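Local coordinates for protein serpin-ZX (Arabidopsis thaliana, PDB 3LE2) that inhibits proteases, including metacaspase-9 and the cysteine protease RD21A, by offering a reactive center loop whose cleavage traps the enzyme covalently, limiting programmed cell death, at residues I9-Q14 / F62-S67; G53-Q58 / L299-S304; S95-A100 / S142-E147; T165-A170 / L322-I327; F240-A245 / F364-P369. All blocks are in the same frame, centred on the assembly; numbering follows the deposited sequence. Where two conformers were deposited one is given.

Contact 1 (I9-Q14 / F62-S67)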
# COMPACT_ATOMS: atom_id res chain seq x y z
N ILE A 9 3.02 -14.55 3.56
CA ILE A 9 2.99 -13.39 2.67
C ILE A 9 1.99 -13.59 1.55
O ILE A 9 1.26 -12.66 1.18
CB ILE A 9 4.37 -13.14 2.05
CG1 ILE A 9 5.37 -12.75 3.13
CG2 ILE A 9 4.29 -12.05 0.97
CD1 ILE A 9 6.76 -12.52 2.60
N SER A 10 1.94 -14.79 1.00
CA SER A 10 1.01 -15.09 -0.08
C SER A 10 -0.44 -15.02 0.41
O SER A 10 -1.30 -14.46 -0.26
CB SER A 10 1.32 -16.45 -0.71
OG SER A 10 0.59 -16.63 -1.92
N LEU A 11 -0.71 -15.59 1.58
CA LEU A 11 -2.04 -15.45 2.17
C LEU A 11 -2.39 -13.99 2.49
O LEU A 11 -3.49 -13.53 2.17
CB LEU A 11 -2.17 -16.33 3.42
CG LEU A 11 -2.02 -17.83 3.15
CD1 LEU A 11 -1.89 -18.60 4.44
CD2 LEU A 11 -3.18 -18.35 2.32
N GLN A 12 -1.46 -13.26 3.10
CA GLN A 12 -1.68 -11.85 3.44
C GLN A 12 -2.06 -11.02 2.23
O GLN A 12 -2.97 -10.20 2.30
CB GLN A 12 -0.44 -11.22 4.07
CG GLN A 12 -0.19 -11.58 5.51
CD GLN A 12 0.67 -10.54 6.21
OE1 GLN A 12 0.74 -10.49 7.44
NE2 GLN A 12 1.33 -9.69 5.42
N ASN A 13 -1.34 -11.22 1.13
CA ASN A 13 -1.57 -10.39 -0.05
C ASN A 13 -2.96 -10.59 -0.63
O ASN A 13 -3.54 -9.66 -1.19
CB ASN A 13 -0.50 -10.65 -1.11
CG ASN A 13 0.89 -10.20 -0.67
OD1 ASN A 13 1.04 -9.40 0.25
ND2 ASN A 13 1.91 -10.73 -1.33
N GLN A 14 -3.49 -11.81 -0.49
CA GLN A 14 -4.85 -12.09 -0.96
C GLN A 14 -5.87 -11.35 -0.10
O GLN A 14 -6.79 -10.71 -0.61
CB GLN A 14 -5.16 -13.59 -0.93
CG GLN A 14 -6.66 -13.89 -1.02
CD GLN A 14 -6.99 -15.38 -1.15
OE1 GLN A 14 -6.18 -16.24 -0.81
NE2 GLN A 14 -8.19 -15.68 -1.63
N PHE A 62 -6.05 -13.16 11.17
CA PHE A 62 -6.23 -12.21 10.09
C PHE A 62 -4.91 -11.99 9.36
O PHE A 62 -4.87 -11.76 8.15
CB PHE A 62 -6.77 -10.89 10.62
CG PHE A 62 -7.02 -9.86 9.54
CD1 PHE A 62 -8.25 -9.79 8.90
CD2 PHE A 62 -6.02 -8.96 9.18
CE1 PHE A 62 -8.48 -8.83 7.91
CE2 PHE A 62 -6.24 -8.00 8.19
CZ PHE A 62 -7.47 -7.94 7.55
N LEU A 63 -3.82 -12.07 10.12
CA LEU A 63 -2.51 -11.69 9.62
C LEU A 63 -1.70 -12.88 9.15
O LEU A 63 -0.60 -12.70 8.60
CB LEU A 63 -1.76 -10.91 10.70
CG LEU A 63 -2.27 -9.50 10.97
CD1 LEU A 63 -1.54 -8.87 12.16
CD2 LEU A 63 -2.14 -8.64 9.70
N LYS A 64 -2.22 -14.09 9.39
CA LYS A 64 -1.66 -15.35 8.87
C LYS A 64 -0.35 -15.77 9.53
O LYS A 64 0.54 -16.31 8.88
CB LYS A 64 -1.48 -15.31 7.35
CG LYS A 64 -2.68 -14.77 6.57
CD LYS A 64 -3.96 -15.57 6.85
CE LYS A 64 -5.15 -14.93 6.14
NZ LYS A 64 -6.46 -15.55 6.48
N PHE A 65 -0.23 -15.48 10.82
CA PHE A 65 0.93 -15.90 11.59
C PHE A 65 0.40 -16.47 12.88
O PHE A 65 -0.67 -16.06 13.34
CB PHE A 65 1.86 -14.72 11.89
CG PHE A 65 2.69 -14.28 10.71
CD1 PHE A 65 3.97 -14.80 10.50
CD2 PHE A 65 2.21 -13.35 9.81
CE1 PHE A 65 4.74 -14.39 9.42
CE2 PHE A 65 2.98 -12.94 8.73
CZ PHE A 65 4.25 -13.47 8.53
N SER A 66 1.14 -17.40 13.47
CA SER A 66 0.66 -18.15 14.62
C SER A 66 0.83 -17.46 15.97
O SER A 66 0.03 -17.68 16.88
CB SER A 66 1.30 -19.55 14.66
OG SER A 66 0.69 -20.40 13.72
N SER A 67 1.86 -16.63 16.11
CA SER A 67 2.11 -15.95 17.38
C SER A 67 2.52 -14.49 17.23
O SER A 67 2.95 -14.06 16.15
CB SER A 67 3.19 -16.68 18.19
OG SER A 67 4.48 -16.47 17.65
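The Phe65 ring turns an edge toward the side-chain amide of Gln12: the atom modelled as OE1 lies near the ring plane, 3.6 Å from Phe65 CE2, and the two planes stand 80° apart. Phe74 of helix 68-83 meets the same ring, their planes about 35° apart, and at the Phe62 ring it is Leu63 CD2 that lies in plane at the edge. All this belongs to the helical bundle of the serpin fold, at the place where helix 54-63 runs out against the long N-terminal helix 5-25. Lys64, the first residue to leave helical geometry, has a positive phi. Gln12 reaches into that corner with an extended chain, its CG 3.3 Å from Leu63 O. The amide is probably turned over in the model, since Gln12 OE1 sits 2.8 Å from Leu63 O; turned back, it could donate a hydrogen bond to this carbonyl at the helix end. Lys64 O has a partner of its own, the hydroxyl of Ser8, one turn before Gln12 on helix 5-25. Asn41 of helix 37-49 touches both Gln12 and Leu63, so a third helix helps to bury the join. On its more open side the contact is aliphatic. The Lys64 chain lies against Leu11 and bends at chi2 (-57°), which leaves CD 3.9 Å from Leu11 CB, while Lys64 CG comes to 3.6 Å from that same Leu11 CB.

Contact 2 (G53-Q58 / L299-S304)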
# COMPACT_ATOMS: atom_id res chain seq x y z
N GLY A 53 -6.15 -13.23 24.36
CA GLY A 53 -7.42 -13.92 24.30
C GLY A 53 -7.96 -13.90 22.89
O GLY A 53 -7.21 -13.90 21.93
N ALA A 54 -9.29 -13.87 22.79
CA ALA A 54 -9.96 -13.96 21.50
C ALA A 54 -9.57 -12.80 20.58
O ALA A 54 -9.73 -12.88 19.36
CB ALA A 54 -11.46 -14.01 21.69
N THR A 55 -9.05 -11.72 21.17
CA THR A 55 -8.61 -10.58 20.38
C THR A 55 -7.27 -10.87 19.72
O THR A 55 -7.14 -10.74 18.49
CB THR A 55 -8.56 -9.28 21.21
OG1 THR A 55 -9.89 -8.95 21.63
CG2 THR A 55 -8.02 -8.12 20.38
N LYS A 56 -6.28 -11.25 20.51
CA LYS A 56 -5.00 -11.63 19.93
C LYS A 56 -5.23 -12.66 18.82
O LYS A 56 -4.70 -12.54 17.71
CB LYS A 56 -4.06 -12.19 21.00
CG LYS A 56 -2.61 -12.32 20.56
CD LYS A 56 -1.71 -12.82 21.68
CE LYS A 56 -2.15 -14.20 22.18
NZ LYS A 56 -1.14 -14.84 23.06
N ASP A 57 -6.06 -13.66 19.11
CA ASP A 57 -6.31 -14.75 18.17
C ASP A 57 -6.96 -14.29 16.89
O ASP A 57 -6.61 -14.75 15.80
CB ASP A 57 -7.16 -15.84 18.81
CG ASP A 57 -6.42 -16.60 19.87
OD1 ASP A 57 -5.17 -16.67 19.78
OD2 ASP A 57 -7.08 -17.14 20.79
N GLN A 58 -7.91 -13.37 17.01
CA GLN A 58 -8.63 -12.90 15.83
C GLN A 58 -7.70 -12.13 14.90
O GLN A 58 -7.83 -12.20 13.68
CB GLN A 58 -9.83 -12.05 16.23
CG GLN A 58 -10.85 -11.91 15.13
CD GLN A 58 -11.94 -10.93 15.51
OE1 GLN A 58 -13.10 -11.31 15.67
NE2 GLN A 58 -11.56 -9.65 15.66
N LEU A 299 -12.75 -8.19 11.33
CA LEU A 299 -11.74 -7.92 12.36
C LEU A 299 -12.31 -6.89 13.31
O LEU A 299 -11.93 -5.73 13.29
CB LEU A 299 -10.41 -7.44 11.76
CG LEU A 299 -9.22 -7.44 12.73
CD1 LEU A 299 -9.12 -8.76 13.47
CD2 LEU A 299 -7.91 -7.13 12.02
N THR A 300 -13.24 -7.36 14.15
CA THR A 300 -14.06 -6.51 15.00
C THR A 300 -13.51 -6.34 16.41
O THR A 300 -13.74 -5.31 17.04
CB THR A 300 -15.48 -7.10 15.13
OG1 THR A 300 -15.39 -8.54 15.20
CG2 THR A 300 -16.34 -6.71 13.95
N SER A 301 -12.78 -7.34 16.90
CA SER A 301 -12.40 -7.36 18.32
C SER A 301 -11.50 -6.20 18.80
O SER A 301 -11.68 -5.69 19.91
CB SER A 301 -11.81 -8.71 18.74
OG SER A 301 -10.49 -8.87 18.25
N PRO A 302 -10.52 -5.79 17.98
CA PRO A 302 -9.69 -4.66 18.41
C PRO A 302 -10.47 -3.37 18.66
O PRO A 302 -10.00 -2.54 19.43
CB PRO A 302 -8.72 -4.48 17.23
CG PRO A 302 -8.65 -5.88 16.61
CD PRO A 302 -10.05 -6.39 16.72
N PHE A 303 -11.63 -3.22 18.04
CA PHE A 303 -12.43 -1.99 18.10
C PHE A 303 -13.66 -2.09 19.01
O PHE A 303 -14.47 -1.18 19.07
CB PHE A 303 -12.84 -1.58 16.69
CG PHE A 303 -11.73 -1.71 15.70
CD1 PHE A 303 -10.80 -0.68 15.55
CD2 PHE A 303 -11.57 -2.87 14.97
CE1 PHE A 303 -9.74 -0.81 14.66
CE2 PHE A 303 -10.52 -3.01 14.08
CZ PHE A 303 -9.60 -1.97 13.93
N SER A 304 -13.78 -3.21 19.71
CA SER A 304 -14.90 -3.43 20.61
C SER A 304 -14.40 -3.44 22.05
O SER A 304 -13.31 -3.92 22.33
CB SER A 304 -15.58 -4.77 20.30
OG SER A 304 -16.53 -5.10 21.30
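The first turn of helix 54-63 docks here on a short 3-10 turn, residues 301-303, with Thr55 and Gln58 from the helix closing around Ser301. Thr55 lies one helical turn before Gln58, so both face the same partner. The Ser301 hydroxyl is placed between its own backbone N and carbonyl carbon (chi1 75°) and points at the helix, where OG is 3.3 Å from Thr55 CA and just as near to Thr55 CG2. Gln58 throws its CG anti to the backbone N (chi1 -161°) and runs on extended, carrying its amide to the start of the turn. This is the part of the serpin body where the loop between helices 291-296 and 316-319 packs on helix 54-63; the backbone of Pro302 is hydrogen-bonded to Val324. As modelled, Gln58 NE2 is 2.9 Å from Ser301 N, an N-H group itself, and 3.2 Å from Thr300 N. The amide is therefore probably turned over. With oxygen in that place, it could accept from one or both of these backbone N-H groups. Alongside, Leu299 and Gln58 slide past each other in opposite directions. Leu299 CD1 ends 4.0 Å from Gln58 CG, and it also lies 3.7 Å from Gln58 O. Leu299 goes on inward to pack on Ile59 and Phe62 of the same helix and on Leu44 of helix 37-49, and Pro302 rests on Ile59 and Ile47.

Contact 3 (S95-A100 / S142-E147)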
# COMPACT_ATOMS: atom_id res chain seq x y z
N SER A 95 9.70 6.81 2.99
CA SER A 95 9.67 7.44 4.29
C SER A 95 8.43 6.94 5.04
O SER A 95 7.33 6.91 4.48
CB SER A 95 9.66 8.96 4.15
OG SER A 95 9.75 9.56 5.42
N VAL A 96 8.63 6.56 6.30
CA VAL A 96 7.57 5.94 7.09
C VAL A 96 7.24 6.76 8.33
O VAL A 96 8.13 7.30 8.99
CB VAL A 96 8.02 4.55 7.57
CG1 VAL A 96 7.04 4.02 8.61
CG2 VAL A 96 8.18 3.60 6.40
N ALA A 97 5.96 6.87 8.63
CA ALA A 97 5.51 7.48 9.87
C ALA A 97 4.65 6.47 10.61
O ALA A 97 3.66 5.98 10.07
CB ALA A 97 4.73 8.76 9.60
N ASN A 98 5.02 6.19 11.85
CA ASN A 98 4.35 5.14 12.59
C ASN A 98 4.26 5.43 14.08
O ASN A 98 5.28 5.50 14.79
CB ASN A 98 5.07 3.82 12.31
CG ASN A 98 4.28 2.65 12.78
OD1 ASN A 98 3.06 2.62 12.65
ND2 ASN A 98 4.97 1.68 13.35
N GLY A 99 3.05 5.63 14.58
CA GLY A 99 2.89 6.06 15.96
C GLY A 99 1.56 5.73 16.59
O GLY A 99 0.56 5.50 15.90
N ALA A 100 1.55 5.70 17.93
CA ALA A 100 0.33 5.50 18.69
C ALA A 100 0.17 6.59 19.75
O ALA A 100 1.12 6.99 20.40
CB ALA A 100 0.36 4.13 19.35
N SER A 142 1.81 17.41 12.58
CA SER A 142 3.15 18.00 12.55
C SER A 142 4.20 16.92 12.74
O SER A 142 5.23 16.90 12.07
CB SER A 142 3.30 19.07 13.65
OG SER A 142 2.51 20.22 13.37
N TRP A 143 3.93 16.02 13.67
CA TRP A 143 4.80 14.88 13.91
C TRP A 143 5.02 14.02 12.65
O TRP A 143 6.16 13.70 12.30
CB TRP A 143 4.25 14.03 15.05
CG TRP A 143 4.97 12.74 15.20
CD1 TRP A 143 6.09 12.51 15.96
CD2 TRP A 143 4.65 11.50 14.57
NE1 TRP A 143 6.48 11.20 15.84
CE2 TRP A 143 5.61 10.56 15.00
CE3 TRP A 143 3.64 11.09 13.70
CZ2 TRP A 143 5.59 9.23 14.57
CZ3 TRP A 143 3.62 9.78 13.27
CH2 TRP A 143 4.59 8.86 13.72
N ALA A 144 3.94 13.65 11.97
CA ALA A 144 4.06 12.85 10.75
C ALA A 144 4.83 13.60 9.68
O ALA A 144 5.58 12.99 8.91
CB ALA A 144 2.70 12.45 10.24
N GLU A 145 4.64 14.91 9.62
CA GLU A 145 5.35 15.74 8.65
C GLU A 145 6.84 15.72 8.96
O GLU A 145 7.67 15.65 8.05
CB GLU A 145 4.81 17.18 8.67
CG GLU A 145 5.38 18.07 7.57
CD GLU A 145 4.85 19.50 7.63
OE1 GLU A 145 4.04 19.81 8.54
OE2 GLU A 145 5.25 20.32 6.78
N LYS A 146 7.16 15.78 10.25
CA LYS A 146 8.55 15.75 10.69
C LYS A 146 9.20 14.41 10.35
O LYS A 146 10.35 14.37 9.92
CB LYS A 146 8.63 16.02 12.20
CG LYS A 146 10.05 16.10 12.76
CD LYS A 146 10.04 16.41 14.26
CE LYS A 146 11.45 16.51 14.83
NZ LYS A 146 11.46 16.80 16.30
N GLU A 147 8.46 13.32 10.54
CA GLU A 147 8.99 11.98 10.30
C GLU A 147 9.23 11.74 8.82
O GLU A 147 10.14 11.00 8.45
CB GLU A 147 8.05 10.90 10.86
CG GLU A 147 8.10 10.74 12.37
CD GLU A 147 9.43 10.17 12.86
OE1 GLU A 147 9.83 9.08 12.41
OE2 GLU A 147 10.07 10.82 13.72
O HOH W 1 7.72 6.56 13.05
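Asn98 N donates a hydrogen bond of 3.0 Å to a water that in turn gives a weak one, 3.3 Å long, to Glu147 OE1. That water links the strand to the helix by polar means; the rest is close packing around the indole of Trp143. Trp143 CG is anti to the backbone N (chi1 171°), and from there the six-membered ring extends to the strand, touching it with its outermost carbons. Trp143 CH2 is 3.3 Å from Asn98 N, which lies at the ring edge near its plane, so the same backbone N-H borders both water and indole. Gly99, which has no side chain, lets the ring come this near: its N is 3.7 Å from Trp143 CH2. Ala97 takes up the space beside it, with CB 4.0 Å from Trp143 CZ3 and 4.3 Å from Ala144 CB. Glu147 is one helical turn on from Trp143 and folds back over it. A bend at chi2 (-68°) turns CD aside, while Glu147 CG stands 3.5 Å above the indole plane, offset toward its rim, and so lies against part of one face. Trp101, further along the strand, meets Trp143 edge-to-face. The helix runs at 145° to the strand with their axes 7.8 Å apart, a close approach that small residues permit. Helix 129-147 lies across one face of sheet A in the serpin fold, over strand 93-103 and its neighbour 167-176; on the other face Asn98 OD1 bonds Asn171 ND2 and the Asn98 side chain packs on helix 37-49.

Contact 4 (T165-A170 / L322-I327)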
# COMPACT_ATOMS: atom_id res chain seq x y z
N THR A 165 -12.12 10.30 22.15
CA THR A 165 -11.03 9.52 21.57
C THR A 165 -10.10 8.99 22.65
O THR A 165 -9.65 9.74 23.51
CB THR A 165 -10.22 10.34 20.56
OG1 THR A 165 -11.04 10.65 19.43
CG2 THR A 165 -9.02 9.55 20.10
N LYS A 166 -9.83 7.69 22.61
CA LYS A 166 -9.01 7.06 23.64
C LYS A 166 -7.69 6.55 23.10
O LYS A 166 -6.65 6.79 23.71
CB LYS A 166 -9.77 5.92 24.32
CG LYS A 166 -11.02 6.38 25.07
CD LYS A 166 -10.68 7.38 26.18
CE LYS A 166 -11.93 7.89 26.87
NZ LYS A 166 -11.66 9.09 27.74
N LEU A 167 -7.74 5.86 21.96
CA LEU A 167 -6.55 5.24 21.39
C LEU A 167 -6.54 5.29 19.87
O LEU A 167 -7.45 4.77 19.21
CB LEU A 167 -6.40 3.79 21.86
CG LEU A 167 -5.24 2.99 21.28
CD1 LEU A 167 -3.88 3.53 21.70
CD2 LEU A 167 -5.38 1.54 21.69
N ILE A 168 -5.52 5.92 19.31
CA ILE A 168 -5.39 6.02 17.86
C ILE A 168 -4.02 5.58 17.35
O ILE A 168 -3.02 5.62 18.08
CB ILE A 168 -5.64 7.46 17.36
CG1 ILE A 168 -4.53 8.39 17.85
CG2 ILE A 168 -7.03 7.93 17.78
CD1 ILE A 168 -4.59 9.79 17.27
N PHE A 169 -3.98 5.16 16.10
CA PHE A 169 -2.73 4.89 15.43
C PHE A 169 -2.65 5.79 14.21
O PHE A 169 -3.64 6.01 13.52
CB PHE A 169 -2.64 3.42 15.06
CG PHE A 169 -2.53 2.53 16.25
CD1 PHE A 169 -1.29 2.23 16.80
CD2 PHE A 169 -3.66 2.01 16.85
CE1 PHE A 169 -1.19 1.42 17.91
CE2 PHE A 169 -3.57 1.20 17.96
CZ PHE A 169 -2.33 0.90 18.49
N ALA A 170 -1.48 6.36 13.96
CA ALA A 170 -1.33 7.18 12.78
C ALA A 170 -0.18 6.61 12.00
O ALA A 170 0.91 6.42 12.54
CB ALA A 170 -1.07 8.65 13.15
N LEU A 322 -10.92 -1.13 27.00
CA LEU A 322 -10.07 -0.29 26.17
C LEU A 322 -9.98 -0.89 24.79
O LEU A 322 -9.64 -2.07 24.64
CB LEU A 322 -8.66 -0.18 26.74
CG LEU A 322 -7.72 0.43 25.69
CD1 LEU A 322 -8.13 1.87 25.42
CD2 LEU A 322 -6.26 0.35 26.11
N CYS A 323 -10.26 -0.09 23.78
CA CYS A 323 -10.13 -0.57 22.42
C CYS A 323 -9.55 0.52 21.53
O CYS A 323 -9.38 1.65 21.96
CB CYS A 323 -11.48 -1.04 21.90
SG CYS A 323 -12.73 0.25 21.83
N VAL A 324 -9.27 0.16 20.28
CA VAL A 324 -8.75 1.12 19.32
C VAL A 324 -9.87 2.02 18.81
O VAL A 324 -10.92 1.53 18.36
CB VAL A 324 -8.09 0.41 18.13
CG1 VAL A 324 -7.55 1.42 17.12
CG2 VAL A 324 -7.00 -0.54 18.62
N SER A 325 -9.66 3.33 18.88
CA SER A 325 -10.63 4.30 18.40
C SER A 325 -10.52 4.47 16.88
O SER A 325 -11.53 4.49 16.16
CB SER A 325 -10.42 5.66 19.09
OG SER A 325 -10.36 5.53 20.51
N ASN A 326 -9.29 4.59 16.40
CA ASN A 326 -9.05 4.87 14.99
C ASN A 326 -7.72 4.34 14.55
O ASN A 326 -6.75 4.26 15.34
CB ASN A 326 -9.02 6.38 14.71
CG ASN A 326 -10.11 7.16 15.43
OD1 ASN A 326 -10.00 7.44 16.63
ND2 ASN A 326 -11.14 7.55 14.69
N ILE A 327 -7.65 4.01 13.27
CA ILE A 327 -6.38 3.72 12.64
C ILE A 327 -6.28 4.60 11.41
O ILE A 327 -6.84 4.29 10.35
CB ILE A 327 -6.23 2.23 12.26
CG1 ILE A 327 -6.33 1.36 13.52
CG2 ILE A 327 -4.90 2.00 11.53
CD1 ILE A 327 -6.48 -0.14 13.20
O HOH W 2 -11.81 8.97 17.48
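Ser325 holds its OG anti to its own carbonyl carbon (chi1 -51°), which aims the hydroxyl at the backbone of Lys166 and Leu167; Phe169 places CG likewise (chi1 -68°), and its ring edge lies at Val324. The serine oxygen accepts two successive N-H groups: Lys166 N at 3.1 Å and Leu167 N at 3.0 Å, the latter almost perfectly straight at 179°. The carbonyl of Leu167 works the other way round. Ser325 N donates to Leu167 O over 2.7 Å, lying in the carbonyl plane, and Asn326 N adds a weak bond to the same oxygen. Beyond this knot regular pairing takes over, with Phe169 N donating to Asn326 O at 3.0 Å. On the face carrying Phe169, the ring and Val324 cross at about a right angle, Phe169 CE2 being 3.9 Å from Val324 CG2. Leu167 CD2 meets that same methyl at 4.0 Å, and Ile47 of helix 37-49 packs on both Phe169 and Val324. The face of Ile168 and Asn326 is more polar. Asn326 ND2 bonds Asp289 and Thr165 OG1 bonds Asp162 N; a water between Thr165 OG1 and Asn326 OD1 sits so close to the latter that this link is doubtful. Here begin strands 167-176 and 326-335, the parallel central pair of sheet A in a native, stressed serpin; these are the two strands between which a cleaved reactive center loop inserts when a serpin inhibits its target.

Contact 5 (F240-A245 / F364-P369)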
# COMPACT_ATOMS: atom_id res chain seq x y z
N PHE A 240 0.22 -3.02 -13.32
CA PHE A 240 -1.05 -2.48 -13.79
C PHE A 240 -1.92 -3.63 -14.24
O PHE A 240 -1.50 -4.43 -15.07
CB PHE A 240 -0.83 -1.54 -14.97
CG PHE A 240 0.05 -0.36 -14.66
CD1 PHE A 240 -0.48 0.92 -14.60
CD2 PHE A 240 1.41 -0.52 -14.44
CE1 PHE A 240 0.31 2.00 -14.32
CE2 PHE A 240 2.21 0.56 -14.16
CZ PHE A 240 1.66 1.83 -14.09
N TYR A 241 -3.13 -3.72 -13.67
CA TYR A 241 -4.07 -4.76 -14.02
C TYR A 241 -5.24 -4.13 -14.76
O TYR A 241 -6.08 -3.45 -14.16
CB TYR A 241 -4.55 -5.52 -12.78
CG TYR A 241 -3.41 -6.03 -11.95
CD1 TYR A 241 -3.05 -7.39 -11.96
CD2 TYR A 241 -2.67 -5.16 -11.15
CE1 TYR A 241 -1.98 -7.86 -11.18
CE2 TYR A 241 -1.61 -5.62 -10.37
CZ TYR A 241 -1.26 -6.95 -10.39
OH TYR A 241 -0.20 -7.36 -9.61
N LEU A 242 -5.27 -4.37 -16.07
CA LEU A 242 -6.16 -3.69 -16.99
C LEU A 242 -7.24 -4.61 -17.57
O LEU A 242 -6.96 -5.45 -18.41
CB LEU A 242 -5.32 -3.10 -18.12
CG LEU A 242 -5.98 -2.18 -19.15
CD1 LEU A 242 -6.44 -0.90 -18.49
CD2 LEU A 242 -5.01 -1.88 -20.29
N PRO A 243 -8.50 -4.45 -17.12
CA PRO A 243 -9.60 -5.22 -17.68
C PRO A 243 -9.71 -4.96 -19.18
O PRO A 243 -9.37 -3.86 -19.61
CB PRO A 243 -10.83 -4.64 -17.00
CG PRO A 243 -10.32 -3.94 -15.79
CD PRO A 243 -8.96 -3.44 -16.15
N ASP A 244 -10.17 -5.93 -19.95
CA ASP A 244 -10.44 -5.70 -21.37
C ASP A 244 -11.56 -4.67 -21.52
O ASP A 244 -11.47 -3.77 -22.34
CB ASP A 244 -10.81 -7.00 -22.08
CG ASP A 244 -9.66 -8.01 -22.12
OD1 ASP A 244 -8.52 -7.62 -21.79
OD2 ASP A 244 -9.89 -9.17 -22.49
N ALA A 245 -12.60 -4.81 -20.70
CA ALA A 245 -13.76 -3.91 -20.77
C ALA A 245 -13.55 -2.59 -19.99
O ALA A 245 -13.00 -2.58 -18.89
CB ALA A 245 -15.03 -4.63 -20.29
N PHE A 364 -1.23 -2.55 -24.92
CA PHE A 364 -1.60 -2.27 -23.56
C PHE A 364 -1.96 -0.78 -23.52
O PHE A 364 -1.09 0.09 -23.43
CB PHE A 364 -0.45 -2.60 -22.60
CG PHE A 364 -0.85 -2.56 -21.15
CD1 PHE A 364 -1.26 -3.71 -20.50
CD2 PHE A 364 -0.84 -1.36 -20.45
CE1 PHE A 364 -1.64 -3.68 -19.17
CE2 PHE A 364 -1.21 -1.31 -19.11
CZ PHE A 364 -1.62 -2.48 -18.47
N VAL A 365 -3.24 -0.48 -23.65
CA VAL A 365 -3.70 0.90 -23.70
C VAL A 365 -4.62 1.19 -22.52
O VAL A 365 -5.77 0.77 -22.49
CB VAL A 365 -4.42 1.21 -25.03
CG1 VAL A 365 -5.01 2.63 -25.02
CG2 VAL A 365 -3.46 1.02 -26.20
N ALA A 366 -4.09 1.88 -21.52
CA ALA A 366 -4.79 2.02 -20.26
C ALA A 366 -5.65 3.28 -20.27
O ALA A 366 -5.44 4.20 -19.49
CB ALA A 366 -3.80 2.06 -19.11
N ASP A 367 -6.62 3.30 -21.17
CA ASP A 367 -7.50 4.45 -21.31
C ASP A 367 -8.79 4.22 -20.55
O ASP A 367 -9.82 4.80 -20.88
CB ASP A 367 -7.79 4.70 -22.78
CG ASP A 367 -8.54 3.55 -23.42
OD1 ASP A 367 -8.70 2.49 -22.77
OD2 ASP A 367 -8.97 3.70 -24.58
N HIS A 368 -8.73 3.36 -19.54
CA HIS A 368 -9.87 3.13 -18.67
C HIS A 368 -9.36 2.59 -17.34
O HIS A 368 -8.18 2.30 -17.22
CB HIS A 368 -10.88 2.19 -19.33
CG HIS A 368 -10.28 0.92 -19.84
ND1 HIS A 368 -9.53 0.86 -20.99
CD2 HIS A 368 -10.33 -0.35 -19.36
CE1 HIS A 368 -9.14 -0.38 -21.20
NE2 HIS A 368 -9.61 -1.14 -20.22
N PRO A 369 -10.23 2.50 -16.32
CA PRO A 369 -9.79 2.14 -14.97
C PRO A 369 -9.06 0.80 -14.83
O PRO A 369 -9.46 -0.21 -15.40
CB PRO A 369 -11.09 2.13 -14.16
CG PRO A 369 -11.92 3.16 -14.86
CD PRO A 369 -11.63 2.95 -16.33
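The imidazole of His368 makes the hydrogen bonds: NE2 donates to Pro243 O over 2.8 Å at a nearly straight 168°, with the oxygen lying in the ring plane. His368 CG sits between the backbone N and the carbonyl carbon (chi1 52°), and the ring reaches across to the end of strand 236-243. On the same segment His368 ND1 donates to Asp367 OD1 at 2.6 Å, again in plane, so a bond at each nitrogen fixes the rotation of the ring. CH-pi contacts make up the second group, both from Leu242, whose two methyls serve two rings. Leu242 CD2 stands over the centre of the Phe364 ring, 3.9 Å from the centroid and only 9° off the normal, while Leu242 CD1 covers a face of His368 nearer its rim, 3.6 Å from NE2. Other apolar touches finish the packing: Phe240 CB lies 3.7 Å from Phe364 CZ, and Leu242 CD1 is 4.0 Å from Ala366 CB, at the centre of an inverse gamma turn. The segment begins directly after the reactive center loop, on strand 361-365, and leads into strand 370-376, which pairs with strand 236-243 in sheet B of the serpin fold. With one nitrogen donating to a carbonyl and the other to a carboxylate, His368 probably carries both protons, its positive charge favoured by Asp367.

Contacts 1 and 2 share helix 54-63, one at each end, and touch where Phe62 packs on Leu299. Contact 1 is buried among helices, while contact 2 is partly open to solvent; each relies on a glutamine amide probably modelled the wrong way round. Contacts 3 and 4 lie in neighbouring strands of sheet A, joined by a probable hydrogen bond from Ala170 N to Gly99 O, but the first packs a helix on the sheet and the second pairs strand with strand. Pro302 ties contact 2 to contact 4 at Val324. Contact 5, buried aromatic faces and a histidine, is centred about 38 Å from the centres of contacts 2 and 4, though its nearest atoms are about 9 Å from contact 1.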